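Side-chain contact in neutral ceramidase (Pseudomonas aeruginosa, PDB 2ZWS), which hydrolyses the N-acyl linkage of ceramides to give sphingosine and free fatty acid, using a bound zinc ion, and can also run the reaction in reverse: residues L307-P311 with E312-G316. Numbering follows the deposited sequence. Where two conformers were deposited one is given.
Sequences LPIRP and EFTDG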
loop_
_atom_site.group_PDB
_atom_site.type_symbol
_atom_site.label_atom_id
_atom_site.label_comp_id
_atom_site.label_asym_id
_atom_site.label_seq_id
_atom_site.Cartn_x
_atom_site.Cartn_y
_atom_site.Cartn_z
ATOM N N LEU A 307 -14.410 -5.906 24.267
ATOM C CA LEU A 307 -13.334 -5.156 24.880
ATOM C C LEU A 307 -13.856 -4.033 25.775
ATOM O O LEU A 307 -14.537 -3.133 25.292
ATOM C CB LEU A 307 -12.415 -4.564 23.803
ATOM C CG LEU A 307 -11.187 -3.794 24.291
ATOM C CD1 LEU A 307 -10.205 -4.708 25.009
ATOM C CD2 LEU A 307 -10.509 -3.123 23.087
ATOM N N PRO A 308 -13.515 -4.071 27.075
ATOM C CA PRO A 308 -13.941 -2.996 27.970
ATOM C C PRO A 308 -13.177 -1.707 27.707
ATOM O O PRO A 308 -11.959 -1.730 27.492
ATOM C CB PRO A 308 -13.570 -3.533 29.363
ATOM C CG PRO A 308 -13.364 -5.000 29.182
ATOM C CD PRO A 308 -12.754 -5.096 27.809
ATOM N N ILE A 309 -13.891 -0.592 27.716
ATOM C CA ILE A 309 -13.282 0.718 27.559
ATOM C C ILE A 309 -13.505 1.552 28.812
ATOM O O ILE A 309 -14.650 1.729 29.265
ATOM C CB ILE A 309 -13.838 1.484 26.338
ATOM C CG1 ILE A 309 -13.908 0.551 25.124
ATOM C CG2 ILE A 309 -12.959 2.707 26.057
ATOM C CD1 ILE A 309 -14.789 1.009 24.023
ATOM N N ARG A 310 -12.414 2.081 29.352
ATOM C CA ARG A 310 -12.482 2.852 30.600
ATOM C C ARG A 310 -13.151 4.213 30.369
ATOM O O ARG A 310 -13.018 4.804 29.292
ATOM C CB ARG A 310 -11.085 3.010 31.211
ATOM C CG ARG A 310 -10.401 1.668 31.505
ATOM C CD ARG A 310 -9.208 1.825 32.419
ATOM N NE ARG A 310 -8.177 2.713 31.873
ATOM C CZ ARG A 310 -7.221 2.336 31.023
ATOM N NH1 ARG A 310 -7.155 1.079 30.591
ATOM N NH2 ARG A 310 -6.338 3.222 30.610
ATOM N N PRO A 311 -13.900 4.712 31.380
ATOM C CA PRO A 311 -14.611 5.988 31.222
ATOM C C PRO A 311 -13.778 7.198 30.792
ATOM O O PRO A 311 -14.324 8.095 30.148
ATOM C CB PRO A 311 -15.241 6.236 32.611
ATOM C CG PRO A 311 -14.657 5.242 33.535
ATOM C CD PRO A 311 -14.174 4.089 32.690
ATOM N N GLU A 312 -12.487 7.226 31.136
ATOM C CA GLU A 312 -11.612 8.325 30.718
ATOM C C GLU A 312 -11.575 8.536 29.197
ATOM O O GLU A 312 -11.237 9.627 28.731
ATOM C CB GLU A 312 -10.194 8.149 31.282
ATOM C CG GLU A 312 -9.614 6.751 31.125
ATOM C CD GLU A 312 -8.528 6.419 32.140
ATOM O OE1 GLU A 312 -7.580 7.218 32.288
ATOM O OE2 GLU A 312 -8.614 5.349 32.783
ATOM N N PHE A 313 -11.942 7.510 28.431
ATOM C CA PHE A 313 -11.883 7.577 26.959
ATOM C C PHE A 313 -13.240 7.720 26.268
ATOM O O PHE A 313 -13.308 7.970 25.064
ATOM C CB PHE A 313 -11.137 6.348 26.418
ATOM C CG PHE A 313 -9.759 6.208 26.976
ATOM C CD1 PHE A 313 -9.494 5.298 28.003
ATOM C CD2 PHE A 313 -8.719 6.995 26.489
ATOM C CE1 PHE A 313 -8.209 5.184 28.547
ATOM C CE2 PHE A 313 -7.428 6.886 27.022
ATOM C CZ PHE A 313 -7.169 5.977 28.053
ATOM N N THR A 314 -14.318 7.572 27.032
ATOM C CA THR A 314 -15.658 7.595 26.458
ATOM C C THR A 314 -16.392 8.897 26.801
ATOM O O THR A 314 -15.784 9.968 26.837
ATOM C CB THR A 314 -16.458 6.395 26.954
ATOM O OG1 THR A 314 -16.650 6.531 28.367
ATOM C CG2 THR A 314 -15.700 5.097 26.691
ATOM N N ASP A 315 -17.694 8.788 27.046
ATOM C CA ASP A 315 -18.511 9.928 27.482
ATOM C C ASP A 315 -18.407 10.134 28.994
ATOM O O ASP A 315 -18.859 11.155 29.527
ATOM C CB ASP A 315 -19.978 9.752 27.040
ATOM C CG ASP A 315 -20.578 8.397 27.445
ATOM O OD1 ASP A 315 -21.801 8.227 27.232
ATOM O OD2 ASP A 315 -19.860 7.505 27.961
ATOM N N GLY A 316 -17.805 9.165 29.678
ATOM C CA GLY A 316 -17.653 9.210 31.131
ATOM C C GLY A 316 -18.261 7.997 31.802
ATOM O O GLY A 316 -18.220 7.867 33.033
HETATM O O HOH W 1 -5.456 5.631 31.855
#
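The backbone turns tightly after R310: F313 N donates to R310 O (3.0 Å) and T314 N to P311 O (3.2 Å), two successive i to i+3 bonds that wind R310-T314 into a turn. R310 and E312 then run side by side. In one of two E312 conformers, R310 NE makes a nearly straight hydrogen bond to E312 OE2 (2.8 Å, 167° at the hydrogen), part of a salt bridge. The oxygen lies in the guanidinium plane, but NE meets it from above the carboxylate plane; the two planes are 82° apart. In the same conformer a water links R310 NH2 to E312 OE1. The F313 ring stands steeply to the guanidinium, with CE1 over one face, 3.4 Å from R310 NH2. At the strand end, I309, which is buried, packs its CG2 on T314 CG2 at 3.7 Å. T314 OG1 lies between backbone N and carbonyl carbon (chi1 65°), where it accepts from G316 N in an ST turn; it also donates a hydrogen bond to Q317 O. This surface turn leads out of strand 308-309 towards its antiparallel partner 319-320. I309 and T314 touch W470, R310 has a second salt bridge to D481, and F313 rests on Q476 and Q477 of helix 471-488.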